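Long-range contacts in dihydropyrimidinase (Brevibacillus agri, PDB 3SFW), which probably catalyses the reversible zinc-dependent ring opening of dihydropyrimidines such as dihydrouracil to N-carbamoyl beta-amino acids: residues T68-N73 against C317-S322; K79-G84 against P340-R345; V90-T95 against G121-V126; Q196-G201 against R329-K334; P265-L270 against P289-K294. One frame throughout, in Å; residues are numbered along the deposited sequence.

Contact 1. Residues T68-N73 against C317-S322; sequences TVTSDN and CPFNFS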
# COMPACT_ATOMS: atom_id res chain seq x y z
N THR A 68 -40.80 12.52 0.10
CA THR A 68 -41.45 13.16 -1.07
C THR A 68 -41.16 12.31 -2.30
O THR A 68 -40.97 11.09 -2.15
CB THR A 68 -41.10 14.69 -1.19
OG1 THR A 68 -41.78 15.28 -2.31
CG2 THR A 68 -39.57 14.93 -1.26
N VAL A 69 -41.25 12.87 -3.50
CA VAL A 69 -41.01 12.09 -4.74
C VAL A 69 -40.10 12.91 -5.63
O VAL A 69 -40.30 14.11 -5.74
CB VAL A 69 -42.30 11.77 -5.48
CG1 VAL A 69 -42.04 11.03 -6.81
CG2 VAL A 69 -43.21 10.93 -4.58
N THR A 70 -39.12 12.29 -6.31
CA THR A 70 -38.21 13.12 -7.13
C THR A 70 -38.99 13.85 -8.20
O THR A 70 -40.01 13.35 -8.74
CB THR A 70 -37.02 12.33 -7.74
OG1 THR A 70 -37.51 11.24 -8.57
CG2 THR A 70 -36.16 11.79 -6.68
N SER A 71 -38.49 15.03 -8.59
CA SER A 71 -39.32 15.94 -9.32
C SER A 71 -39.34 15.70 -10.81
O SER A 71 -40.20 16.22 -11.48
CB SER A 71 -38.95 17.41 -9.05
OG SER A 71 -37.67 17.69 -9.56
N ASP A 72 -38.39 14.92 -11.35
CA ASP A 72 -38.52 14.45 -12.73
C ASP A 72 -39.19 13.10 -12.73
O ASP A 72 -38.78 12.23 -11.96
CB ASP A 72 -37.14 14.28 -13.40
CG ASP A 72 -36.63 15.57 -14.05
OD1 ASP A 72 -37.42 16.29 -14.71
OD2 ASP A 72 -35.41 15.80 -13.97
N ASN A 73 -40.16 12.90 -13.61
CA ASN A 73 -40.69 11.56 -13.84
C ASN A 73 -40.04 10.97 -15.08
O ASN A 73 -39.00 11.47 -15.54
CB ASN A 73 -42.23 11.59 -13.95
CG ASN A 73 -42.75 12.45 -15.12
OD1 ASN A 73 -43.98 12.74 -15.22
ND2 ASN A 73 -41.89 12.87 -15.98
N CYS A 317 -31.39 12.70 -8.99
CA CYS A 317 -32.34 12.38 -7.92
C CYS A 317 -32.89 13.78 -7.47
O CYS A 317 -32.62 14.23 -6.37
CB CYS A 317 -31.58 11.65 -6.80
SG CYS A 317 -32.69 10.90 -5.52
N PRO A 318 -33.63 14.45 -8.38
CA PRO A 318 -33.89 15.89 -8.20
C PRO A 318 -35.04 16.19 -7.22
O PRO A 318 -36.08 15.49 -7.22
CB PRO A 318 -34.24 16.35 -9.62
CG PRO A 318 -34.96 15.12 -10.19
CD PRO A 318 -34.06 13.98 -9.71
N PHE A 319 -34.86 17.24 -6.42
CA PHE A 319 -35.95 17.79 -5.61
C PHE A 319 -35.86 19.30 -5.74
O PHE A 319 -34.76 19.88 -5.63
CB PHE A 319 -35.74 17.41 -4.15
CG PHE A 319 -35.75 15.93 -3.89
CD1 PHE A 319 -36.96 15.23 -3.79
CD2 PHE A 319 -34.54 15.21 -3.77
CE1 PHE A 319 -36.98 13.84 -3.60
CE2 PHE A 319 -34.55 13.80 -3.54
CZ PHE A 319 -35.77 13.13 -3.41
N ASN A 320 -37.00 19.95 -5.94
CA ASN A 320 -37.02 21.40 -5.95
C ASN A 320 -36.46 21.98 -4.65
O ASN A 320 -36.68 21.47 -3.55
CB ASN A 320 -38.45 21.90 -6.14
CG ASN A 320 -38.97 21.60 -7.50
OD1 ASN A 320 -38.52 22.18 -8.48
ND2 ASN A 320 -39.89 20.63 -7.59
N PHE A 321 -35.80 23.12 -4.78
CA PHE A 321 -35.33 23.87 -3.64
C PHE A 321 -36.54 24.37 -2.84
O PHE A 321 -36.60 24.18 -1.63
CB PHE A 321 -34.55 25.07 -4.12
CG PHE A 321 -33.94 25.88 -2.98
CD1 PHE A 321 -33.19 25.26 -2.00
CD2 PHE A 321 -34.14 27.25 -2.90
CE1 PHE A 321 -32.61 25.99 -0.96
CE2 PHE A 321 -33.54 27.99 -1.88
CZ PHE A 321 -32.79 27.35 -0.91
N SER A 322 -37.50 24.96 -3.55
CA SER A 322 -38.73 25.40 -2.88
C SER A 322 -39.63 24.19 -2.57
O SER A 322 -39.89 23.32 -3.45
CB SER A 322 -39.48 26.42 -3.75
OG SER A 322 -40.75 26.69 -3.20
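Ser71 donates its backbone N-H to Pro318 O, 2.8 Å from Ser71 N to Pro318 O, with an angle of 154° at the hydrogen; the donor stands above the carbonyl plane. The same oxygen also receives a CA-H...O contact from Thr70, with 3.2 Å between Thr70 CA and Pro318 O, so two successive residues close on one carbonyl. The polar tips of the first segment look to other parts of the chain: Thr70 OG1 bonds to His60 O and Met63 N, Ser71 OG to Asn412 O, and Asp72 bridges Thr76, Asn412 N and His316 NE2.

The apolar packing centres on the Phe319 ring, which two threonine methyls approach obliquely. Thr68 CG2 lies 3.6 Å from Phe319 CD1, the two side chains sliding past each other in opposite directions. Thr70 CG2 meets the far end of the ring, 3.6 Å from Phe319 CZ; anti to its own carbonyl carbon and beside the backbone N, Thr70 CG2 also lies 3.8 Å from Cys317 SG. The Pro318 ring packs beside Ser71 and crosses Asp72 at about a right angle, with Pro318 CG 3.6 Å from Asp72 N.

The end of strand 68-69 and the loop after it thus meet the loop after the zinc ligand Asp315, beside the metal centre of an amidohydrolase TIM barrel.

Contact 2. Residues K79-G84 against P340-R345; sequences KAAAFG and PIIEDR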
# COMPACT_ATOMS: atom_id res chain seq x y z
N LYS A 79 -36.46 13.24 -21.15
CA LYS A 79 -36.33 14.33 -22.11
C LYS A 79 -35.09 15.17 -21.76
O LYS A 79 -34.31 15.58 -22.64
CB LYS A 79 -37.60 15.21 -22.15
CG LYS A 79 -37.52 16.36 -23.08
CD LYS A 79 -38.96 16.84 -23.47
CE LYS A 79 -39.77 17.15 -22.20
NZ LYS A 79 -39.37 18.40 -21.53
N ALA A 80 -34.88 15.41 -20.46
CA ALA A 80 -33.74 16.20 -20.01
C ALA A 80 -32.42 15.44 -20.33
O ALA A 80 -31.46 16.01 -20.79
CB ALA A 80 -33.86 16.45 -18.51
N ALA A 81 -32.43 14.13 -20.12
CA ALA A 81 -31.26 13.30 -20.47
C ALA A 81 -30.95 13.48 -21.95
O ALA A 81 -29.78 13.70 -22.33
CB ALA A 81 -31.55 11.81 -20.18
N ALA A 82 -31.98 13.40 -22.79
CA ALA A 82 -31.75 13.51 -24.25
C ALA A 82 -31.20 14.90 -24.61
O ALA A 82 -30.26 15.02 -25.39
CB ALA A 82 -33.07 13.23 -25.03
N PHE A 83 -31.76 15.96 -24.03
CA PHE A 83 -31.19 17.28 -24.33
C PHE A 83 -29.71 17.32 -23.93
O PHE A 83 -29.00 18.21 -24.40
CB PHE A 83 -31.97 18.38 -23.63
CG PHE A 83 -33.15 18.88 -24.43
CD1 PHE A 83 -34.45 18.50 -24.06
CD2 PHE A 83 -32.97 19.73 -25.53
CE1 PHE A 83 -35.56 19.01 -24.75
CE2 PHE A 83 -34.07 20.19 -26.29
CZ PHE A 83 -35.37 19.86 -25.87
N GLY A 84 -29.35 16.53 -22.90
CA GLY A 84 -28.00 16.48 -22.34
C GLY A 84 -27.07 15.48 -23.04
O GLY A 84 -25.93 15.32 -22.62
N PRO A 340 -29.87 17.51 -9.23
CA PRO A 340 -30.30 17.47 -10.62
C PRO A 340 -29.11 17.45 -11.52
O PRO A 340 -28.51 18.50 -11.80
CB PRO A 340 -31.12 18.79 -10.81
CG PRO A 340 -31.09 19.50 -9.41
CD PRO A 340 -29.85 18.89 -8.71
N ILE A 341 -28.73 16.24 -11.93
CA ILE A 341 -27.45 16.02 -12.57
C ILE A 341 -27.59 15.41 -14.00
O ILE A 341 -26.64 15.40 -14.78
CB ILE A 341 -26.58 15.05 -11.67
CG1 ILE A 341 -26.58 15.45 -10.19
CG2 ILE A 341 -25.10 14.96 -12.21
CD1 ILE A 341 -25.95 16.86 -9.94
N ILE A 342 -28.77 14.90 -14.34
CA ILE A 342 -28.85 14.08 -15.57
C ILE A 342 -28.46 14.86 -16.84
O ILE A 342 -27.85 14.31 -17.76
CB ILE A 342 -30.22 13.40 -15.71
CG1 ILE A 342 -30.11 12.16 -16.61
CG2 ILE A 342 -31.31 14.40 -16.25
CD1 ILE A 342 -31.44 11.29 -16.53
N GLU A 343 -28.82 16.14 -16.90
CA GLU A 343 -28.73 16.85 -18.14
C GLU A 343 -27.30 17.31 -18.47
O GLU A 343 -26.90 17.34 -19.64
CB GLU A 343 -29.66 18.06 -18.11
CG GLU A 343 -29.72 18.78 -19.46
CD GLU A 343 -30.91 19.72 -19.58
OE1 GLU A 343 -31.82 19.68 -18.71
OE2 GLU A 343 -30.94 20.51 -20.56
N ASP A 344 -26.51 17.56 -17.44
CA ASP A 344 -25.19 18.18 -17.66
C ASP A 344 -24.02 17.21 -17.64
O ASP A 344 -22.84 17.61 -17.87
CB ASP A 344 -25.00 19.35 -16.73
CG ASP A 344 -26.05 20.41 -16.95
OD1 ASP A 344 -26.24 20.81 -18.14
OD2 ASP A 344 -26.76 20.73 -15.98
N ARG A 345 -24.34 15.93 -17.43
CA ARG A 345 -23.27 14.90 -17.26
C ARG A 345 -22.30 14.91 -18.46
O ARG A 345 -21.06 14.96 -18.26
CB ARG A 345 -23.88 13.48 -17.10
CG ARG A 345 -22.79 12.37 -17.01
CD ARG A 345 -23.44 10.96 -16.87
NE ARG A 345 -24.23 10.65 -18.05
CZ ARG A 345 -24.01 9.61 -18.86
NH1 ARG A 345 -23.00 8.76 -18.61
NH2 ARG A 345 -24.78 9.45 -19.94
O HOH W 1 -26.07 13.98 -20.06
O HOH W 2 -24.67 17.42 -21.34
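Glu343 lies against the last turn of helix 74-83, its side chain packed on Ala80 and Phe83. Glu343 CB starts 3.8 Å from Ala80 O. With CG anti to the backbone N (chi1 -174°), the next carbon moves closer to that carbonyl, 3.5 Å between Glu343 CG and Ala80 O, and also borders Gly84 CA. CD stays beside Ala80 O, and the carboxylate then spreads over the helix surface: Glu343 OE1 comes 3.8 Å from Ala80 CB, while Glu343 OE2 reaches Phe83 CB at 3.9 Å. OE1 accepts a hydrogen bond from the backbone N of His410, a residue whose ring stacks on Phe83, so the carboxylate spans helix and neighbouring loop. An alanine in place of Glu343 would probably leave His410 N without its acceptor and open a gap beside Ala80 and Phe83.

This is where the helix following a zinc-ligand strand of the amidohydrolase barrel packs on the loop that leads into helix 345-354. Ile342 covers the adjoining side of the helix with both branches: Ile342 CG2 touches Ala80 CB at 4.0 Å and Ile342 CD1 touches Ala81 CB at 3.7 Å. At the helix end, Gly84 CA makes a close CA-H...O contact of 3.0 Å with Glu343 O. Two waters lie at the junction, water 1 within bonding distance of Gly84 O and Ile342 O, water 2 of Gly84 O and Glu343 O.

Contact 3. Residues V90-T95 against G121-V126; sequences VDFCLT and GFHLMV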
# COMPACT_ATOMS: atom_id res chain seq x y z
N VAL A 90 -30.37 3.72 -16.95
CA VAL A 90 -30.68 2.52 -16.19
C VAL A 90 -31.05 3.00 -14.81
O VAL A 90 -30.21 3.64 -14.10
CB VAL A 90 -29.50 1.50 -16.14
CG1 VAL A 90 -30.05 0.13 -15.64
CG2 VAL A 90 -28.87 1.33 -17.58
N ASP A 91 -32.33 2.82 -14.49
CA ASP A 91 -32.92 3.42 -13.29
C ASP A 91 -33.06 2.38 -12.16
O ASP A 91 -33.27 1.20 -12.41
CB ASP A 91 -34.32 3.93 -13.70
CG ASP A 91 -34.91 4.89 -12.69
OD1 ASP A 91 -35.60 4.42 -11.77
OD2 ASP A 91 -34.65 6.13 -12.83
N PHE A 92 -32.94 2.83 -10.91
CA PHE A 92 -33.09 1.93 -9.76
C PHE A 92 -34.54 1.63 -9.35
O PHE A 92 -35.22 2.46 -8.69
CB PHE A 92 -32.29 2.49 -8.56
CG PHE A 92 -30.80 2.40 -8.77
CD1 PHE A 92 -30.07 3.48 -9.27
CD2 PHE A 92 -30.13 1.24 -8.46
CE1 PHE A 92 -28.72 3.41 -9.45
CE2 PHE A 92 -28.76 1.14 -8.67
CZ PHE A 92 -28.05 2.23 -9.20
N CYS A 93 -34.94 0.39 -9.58
CA CYS A 93 -36.23 -0.12 -9.09
C CYS A 93 -36.10 -0.50 -7.60
O CYS A 93 -35.32 -1.41 -7.21
CB CYS A 93 -36.61 -1.34 -9.93
SG CYS A 93 -38.09 -2.18 -9.29
N LEU A 94 -36.82 0.23 -6.75
CA LEU A 94 -36.70 0.02 -5.32
C LEU A 94 -37.66 -1.07 -4.86
O LEU A 94 -38.73 -1.23 -5.44
CB LEU A 94 -37.03 1.29 -4.57
CG LEU A 94 -36.22 2.50 -5.01
CD1 LEU A 94 -36.63 3.69 -4.08
CD2 LEU A 94 -34.68 2.23 -4.92
N THR A 95 -37.29 -1.75 -3.80
CA THR A 95 -38.13 -2.82 -3.22
C THR A 95 -38.32 -2.58 -1.72
O THR A 95 -37.58 -1.83 -1.10
CB THR A 95 -37.48 -4.19 -3.41
OG1 THR A 95 -36.20 -4.22 -2.74
CG2 THR A 95 -37.29 -4.48 -4.87
N GLY A 121 -33.30 0.82 -18.94
CA GLY A 121 -33.32 -0.45 -18.27
C GLY A 121 -33.57 -0.19 -16.81
O GLY A 121 -33.67 0.99 -16.38
N PHE A 122 -33.68 -1.28 -16.04
CA PHE A 122 -33.76 -1.17 -14.60
C PHE A 122 -32.65 -1.96 -13.92
O PHE A 122 -32.36 -3.10 -14.30
CB PHE A 122 -35.11 -1.72 -14.07
CG PHE A 122 -36.32 -0.97 -14.59
CD1 PHE A 122 -36.33 0.44 -14.67
CD2 PHE A 122 -37.45 -1.67 -14.99
CE1 PHE A 122 -37.37 1.11 -15.22
CE2 PHE A 122 -38.54 -0.99 -15.57
CZ PHE A 122 -38.52 0.38 -15.64
N HIS A 123 -32.13 -1.41 -12.80
CA HIS A 123 -31.47 -2.24 -11.76
C HIS A 123 -32.52 -2.63 -10.71
O HIS A 123 -33.54 -1.97 -10.58
CB HIS A 123 -30.36 -1.45 -11.02
CG HIS A 123 -29.49 -0.60 -11.90
ND1 HIS A 123 -28.52 -1.13 -12.75
CD2 HIS A 123 -29.40 0.75 -12.00
CE1 HIS A 123 -27.88 -0.12 -13.32
NE2 HIS A 123 -28.45 1.02 -12.94
N LEU A 124 -32.19 -3.58 -9.84
CA LEU A 124 -33.16 -3.96 -8.76
C LEU A 124 -32.52 -3.87 -7.39
O LEU A 124 -31.48 -4.51 -7.14
CB LEU A 124 -33.65 -5.40 -8.99
CG LEU A 124 -34.69 -5.87 -7.97
CD1 LEU A 124 -35.99 -5.06 -8.18
CD2 LEU A 124 -34.95 -7.35 -8.24
N MET A 125 -33.12 -3.08 -6.50
CA MET A 125 -32.70 -3.02 -5.08
C MET A 125 -32.98 -4.34 -4.36
O MET A 125 -34.05 -4.91 -4.51
CB MET A 125 -33.46 -1.91 -4.39
CG MET A 125 -33.28 -1.93 -2.85
SD MET A 125 -34.33 -0.54 -2.25
CE MET A 125 -34.40 -1.03 -0.51
N VAL A 126 -32.01 -4.84 -3.61
CA VAL A 126 -32.24 -6.01 -2.70
C VAL A 126 -32.16 -5.50 -1.26
O VAL A 126 -31.16 -4.87 -0.89
CB VAL A 126 -31.22 -7.14 -2.96
CG1 VAL A 126 -31.45 -8.34 -2.03
CG2 VAL A 126 -31.31 -7.60 -4.42
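Asp91 and Cys93 exchange four backbone hydrogen bonds with the neighbouring strand: Asp91 N to Gly121 O, His123 N to Asp91 O, Cys93 N to His123 O and Met125 N to Cys93 O. They join parallel strands 86-93 and 119-124, the two strands of a right-handed beta-alpha-beta unit of the TIM barrel, with helix 101-112 between them. Past the strand ends, Thr95 OG1 lies between its backbone N and carbonyl carbon (chi1 60°), set to donate to Met125 O from above the carbonyl plane, 2.9 Å from Thr95 OG1 to Met125 O; Thr95 N makes a weak bond to Met125 SD.

On the face carrying Val90, Phe92 and His123, the imidazole packs obliquely on Phe92. His123 CD2 stands 3.3 Å above the plane of Phe92, over the centre of that ring; the two planes differ by 36°. His123 ND1 bonds to Ser148 OG and NE2 to Pro57 O, fixing the imidazole's rotation. Phe92 also meets the zinc ligands His58 and His60, and an alanine here would probably leave a gap beside all three histidines. On the other face Leu124 CD1 touches Cys93 SG at 3.7 Å; beyond the strand end Thr95 CG2 lies 3.6 Å from Leu124 CD1.

Contact 4. Residues Q196-G201 against R329-K334; sequences QALAEG and RRDFTK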
# COMPACT_ATOMS: atom_id res chain seq x y z
N GLN A 196 -26.04 12.68 16.88
CA GLN A 196 -25.17 13.48 17.74
C GLN A 196 -25.18 14.94 17.28
O GLN A 196 -25.30 15.88 18.10
CB GLN A 196 -23.76 12.92 17.71
CG GLN A 196 -22.68 13.80 18.33
CD GLN A 196 -21.30 13.13 18.28
OE1 GLN A 196 -21.00 12.22 19.06
NE2 GLN A 196 -20.47 13.55 17.31
N ALA A 197 -25.14 15.14 15.96
CA ALA A 197 -25.11 16.50 15.43
C ALA A 197 -26.37 17.24 15.88
O ALA A 197 -26.32 18.39 16.32
CB ALA A 197 -25.03 16.49 13.87
N LEU A 198 -27.50 16.58 15.73
CA LEU A 198 -28.79 17.21 16.01
C LEU A 198 -28.92 17.48 17.51
O LEU A 198 -29.45 18.53 17.91
CB LEU A 198 -29.93 16.32 15.56
CG LEU A 198 -30.16 16.15 14.05
CD1 LEU A 198 -31.34 15.20 13.87
CD2 LEU A 198 -30.43 17.53 13.39
N ALA A 199 -28.43 16.55 18.33
CA ALA A 199 -28.39 16.73 19.78
C ALA A 199 -27.60 17.95 20.20
O ALA A 199 -27.85 18.54 21.25
CB ALA A 199 -27.84 15.48 20.46
N GLU A 200 -26.61 18.33 19.39
CA GLU A 200 -25.77 19.47 19.72
C GLU A 200 -26.29 20.76 19.11
O GLU A 200 -25.65 21.80 19.21
CB GLU A 200 -24.34 19.22 19.25
CG GLU A 200 -23.73 17.97 19.86
CD GLU A 200 -22.24 17.88 19.63
OE1 GLU A 200 -21.82 17.63 18.47
OE2 GLU A 200 -21.49 18.05 20.62
N GLY A 201 -27.45 20.69 18.45
CA GLY A 201 -28.05 21.85 17.80
C GLY A 201 -27.45 22.18 16.43
O GLY A 201 -27.69 23.27 15.88
N ARG A 329 -35.54 22.47 6.38
CA ARG A 329 -35.23 23.68 7.14
C ARG A 329 -35.23 23.32 8.62
O ARG A 329 -36.20 22.72 9.15
CB ARG A 329 -36.27 24.77 6.86
CG ARG A 329 -36.03 25.50 5.60
CD ARG A 329 -36.82 26.78 5.57
NE ARG A 329 -36.71 27.42 4.27
CZ ARG A 329 -35.78 28.31 3.97
NH1 ARG A 329 -34.85 28.62 4.87
NH2 ARG A 329 -35.76 28.86 2.76
N ARG A 330 -34.15 23.69 9.29
CA ARG A 330 -34.01 23.42 10.71
C ARG A 330 -33.56 22.02 11.04
O ARG A 330 -33.36 21.72 12.21
N ASP A 331 -33.44 21.13 10.05
CA ASP A 331 -33.03 19.75 10.38
C ASP A 331 -32.49 19.07 9.12
O ASP A 331 -33.27 18.62 8.30
CB ASP A 331 -34.24 18.96 10.91
CG ASP A 331 -33.92 17.52 11.23
OD1 ASP A 331 -32.80 17.05 10.89
OD2 ASP A 331 -34.81 16.82 11.80
N PHE A 332 -31.17 19.11 8.94
CA PHE A 332 -30.57 18.67 7.66
C PHE A 332 -30.90 17.21 7.36
O PHE A 332 -30.83 16.78 6.20
CB PHE A 332 -29.05 18.85 7.71
CG PHE A 332 -28.38 17.88 8.65
CD1 PHE A 332 -28.13 18.21 9.96
CD2 PHE A 332 -27.95 16.64 8.19
CE1 PHE A 332 -27.52 17.31 10.83
CE2 PHE A 332 -27.29 15.76 9.03
CZ PHE A 332 -27.11 16.07 10.36
N THR A 333 -31.25 16.43 8.39
CA THR A 333 -31.58 15.01 8.17
C THR A 333 -32.89 14.83 7.41
O THR A 333 -33.17 13.76 6.87
CB THR A 333 -31.63 14.15 9.48
OG1 THR A 333 -32.82 14.45 10.22
CG2 THR A 333 -30.35 14.26 10.35
N LYS A 334 -33.70 15.88 7.34
CA LYS A 334 -34.95 15.82 6.60
C LYS A 334 -34.90 16.49 5.24
O LYS A 334 -35.92 16.62 4.57
CB LYS A 334 -36.11 16.40 7.42
CG LYS A 334 -36.35 15.56 8.69
CD LYS A 334 -37.60 16.03 9.44
CE LYS A 334 -37.83 15.11 10.65
NZ LYS A 334 -38.53 15.87 11.73
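Asp331 OD1, which packs against Leu198 CD2, is gripped by two donors of Thr333: the backbone N at 3.0 Å from Asp331 OD1 and the hydroxyl OG1 at 2.7 Å from the same Asp331 OD1. The backbone bond closes an Asx turn, leading into the 3-10 segment 332-334. Both donors reach the oxygen from one face of the carboxylate, the hydroxyl on its syn side. Thr333 OG1 lies between its own backbone N and carbonyl carbon (chi1 74°), which directs the hydroxyl back to the aspartate. At the other carboxylate oxygen, Lys334 NZ forms a long salt bridge to Asp331 OD2.

Against this turn rests the C-terminal end of helix 187-199, which closes in a Schellman motif with Gly201 at positive phi. No hydrogen bond crosses between the segments; Leu198 carries most of the contact. The Leu198 and Asp331 side chains cross at about a right angle, with Leu198 CD2 3.5 Å from the gripped Asp331 OD1; the same branch meets Phe332 obliquely. Its CD1 branch reaches Thr333 CG2 tip to tip, 3.8 Å from Leu198 CD1 to Thr333 CG2. The Phe332 ring reaches the helix and is bordered by Thr194, Tyr207 and Thr211 as well. Thr333 CG2 lies over one face of that ring, offset toward the rim, whereas Ala197 CB lies at its edge, 4.0 Å from Phe332 CE1.

Contact 5. Residues P265-L270 against P289-K294; sequences PQYLVL and PPLREK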
# COMPACT_ATOMS: atom_id res chain seq x y z
N PRO A 265 -20.58 13.66 -11.97
CA PRO A 265 -20.04 14.98 -12.24
C PRO A 265 -19.93 15.83 -10.97
O PRO A 265 -19.00 16.62 -10.84
CB PRO A 265 -21.09 15.60 -13.17
CG PRO A 265 -21.74 14.42 -13.85
CD PRO A 265 -21.73 13.32 -12.82
N GLN A 266 -20.90 15.70 -10.06
CA GLN A 266 -20.88 16.52 -8.80
C GLN A 266 -19.62 16.31 -7.97
O GLN A 266 -19.12 17.24 -7.34
CB GLN A 266 -22.16 16.33 -7.96
CG GLN A 266 -22.50 14.85 -7.53
CD GLN A 266 -23.26 14.10 -8.64
OE1 GLN A 266 -23.02 14.33 -9.83
NE2 GLN A 266 -24.15 13.20 -8.26
N TYR A 267 -19.05 15.11 -8.03
CA TYR A 267 -17.85 14.85 -7.21
C TYR A 267 -16.58 15.27 -7.93
O TYR A 267 -15.55 15.38 -7.32
CB TYR A 267 -17.79 13.37 -6.77
CG TYR A 267 -19.05 12.96 -6.05
CD1 TYR A 267 -19.93 12.02 -6.61
CD2 TYR A 267 -19.38 13.55 -4.80
CE1 TYR A 267 -21.13 11.67 -5.97
CE2 TYR A 267 -20.55 13.18 -4.14
CZ TYR A 267 -21.42 12.24 -4.72
OH TYR A 267 -22.57 11.89 -4.03
N LEU A 268 -16.69 15.51 -9.25
CA LEU A 268 -15.57 15.97 -10.07
C LEU A 268 -15.35 17.49 -10.01
O LEU A 268 -14.22 17.94 -10.10
CB LEU A 268 -15.66 15.48 -11.53
CG LEU A 268 -15.61 13.95 -11.68
CD1 LEU A 268 -16.03 13.55 -13.16
CD2 LEU A 268 -14.20 13.43 -11.32
N VAL A 269 -16.44 18.25 -9.90
CA VAL A 269 -16.40 19.67 -10.17
C VAL A 269 -16.98 20.50 -9.01
O VAL A 269 -16.88 21.73 -9.05
CB VAL A 269 -17.11 20.03 -11.54
CG1 VAL A 269 -18.66 19.93 -11.47
CG2 VAL A 269 -16.75 21.40 -12.01
N LEU A 270 -17.62 19.84 -8.05
CA LEU A 270 -18.15 20.53 -6.86
C LEU A 270 -17.51 20.03 -5.59
O LEU A 270 -16.93 18.95 -5.57
CB LEU A 270 -19.68 20.36 -6.73
CG LEU A 270 -20.53 20.84 -7.92
CD1 LEU A 270 -22.02 20.48 -7.68
CD2 LEU A 270 -20.43 22.36 -8.12
N PRO A 289 -23.03 10.02 -1.20
CA PRO A 289 -22.09 10.62 -0.25
C PRO A 289 -21.98 12.09 -0.45
O PRO A 289 -22.30 12.61 -1.51
CB PRO A 289 -20.75 9.95 -0.59
CG PRO A 289 -20.92 9.46 -2.01
CD PRO A 289 -22.36 9.05 -2.10
N PRO A 290 -21.59 12.80 0.62
CA PRO A 290 -21.61 14.27 0.50
C PRO A 290 -20.48 14.76 -0.40
O PRO A 290 -19.46 14.08 -0.58
CB PRO A 290 -21.38 14.73 1.95
CG PRO A 290 -20.54 13.60 2.58
CD PRO A 290 -21.05 12.31 1.89
N LEU A 291 -20.57 16.01 -0.81
CA LEU A 291 -19.43 16.69 -1.46
C LEU A 291 -18.23 16.68 -0.51
O LEU A 291 -18.41 16.65 0.72
CB LEU A 291 -19.86 18.13 -1.80
CG LEU A 291 -20.89 18.22 -2.93
CD1 LEU A 291 -21.21 19.70 -3.24
CD2 LEU A 291 -20.34 17.53 -4.20
N ARG A 292 -17.03 16.66 -1.10
CA ARG A 292 -15.77 16.37 -0.40
C ARG A 292 -14.83 17.57 -0.50
O ARG A 292 -15.01 18.47 -1.34
CB ARG A 292 -15.06 15.16 -1.06
CG ARG A 292 -15.93 13.89 -1.11
CD ARG A 292 -16.40 13.52 0.36
NE ARG A 292 -16.90 12.13 0.44
CZ ARG A 292 -17.40 11.59 1.55
NH1 ARG A 292 -17.43 12.30 2.71
NH2 ARG A 292 -17.80 10.32 1.56
N GLU A 293 -13.79 17.54 0.30
CA GLU A 293 -12.71 18.54 0.17
C GLU A 293 -12.21 18.50 -1.27
O GLU A 293 -12.07 17.43 -1.84
CB GLU A 293 -11.58 18.20 1.13
CG GLU A 293 -11.96 18.46 2.59
CD GLU A 293 -10.90 17.99 3.61
OE1 GLU A 293 -10.04 17.12 3.32
OE2 GLU A 293 -11.11 18.28 4.80
N LYS A 294 -11.93 19.66 -1.84
CA LYS A 294 -11.75 19.77 -3.27
C LYS A 294 -10.58 18.89 -3.77
O LYS A 294 -10.60 18.44 -4.92
CB LYS A 294 -11.48 21.24 -3.63
CG LYS A 294 -11.43 21.49 -5.15
CD LYS A 294 -11.41 23.00 -5.44
CE LYS A 294 -11.05 23.25 -6.91
NZ LYS A 294 -12.14 22.72 -7.87
O HOH W 3 -14.86 22.66 -6.58
O HOH W 4 -16.98 16.45 -3.98
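Tyr267 crosses Pro289 at about a right angle, its hydroxyl leading. The OH group donates a short hydrogen bond to Pro289 O, 2.6 Å from Tyr267 OH to Pro289 O, with the donor tilted only 15° from the carbonyl plane. Tyr267 CG is anti to its own carbonyl carbon (chi1 -55°), and from there the ring presents its edge to the acceptor, which lies near the ring plane. Pro289 follows a cis peptide bond, and its ring carbons pack on the phenol end, with Pro289 CG 3.9 Å from Tyr267 CZ. Within the helix, Gln266 CG sits over the centre of one face of the same tyrosine ring, while Gln266 NE2 is held by Ser314 O.

In the amidohydrolase barrel the short helix 265-269 follows strand 258-263, and the loop 289-294 leads into helix 295-305. Pro289 also touches the zinc ligand His239, which places this tyrosine-proline pair beside the metal centre.

Leu291 meets Tyr267 obliquely and packs on the end of the helix. Leu291 CD2 lies 3.4 Å from Gln266 O. Both methyls of Leu291, CD1 and CD2, come 3.9 Å from Leu270 CB. Beyond it, water 4 donates to Leu270 O and accepts from Arg292 N, joining the two backbones at the edge of the tyrosine ring, in its plane. Arg292 turns its guanidinium to Glu217 in a salt bridge, and Pro290 CD lies over one face of that group, toward the rim.

In the fold
Contacts 1, 3 and 5 lie beside the two-zinc centre: the side chains of Phe92 and Pro289 lie about 5 Å from a zinc ion and that of Cys317 about 6 Å. Contact 2 is set further back, with the side chain of Ile342 about 12 Å from a zinc ion, yet it touches contact 1 through Pro318 CB and Pro340 CB, 4.1 Å apart, and contact 5 through Ile341 and Arg345 on Pro265. Helix 74-83 of contact 2 is also followed in the chain by strand 86-93 of contact 3. Contact 4 lies outermost, its centre about 29 Å from that of the chain and about 22 Å from the centres of contacts 1 and 5.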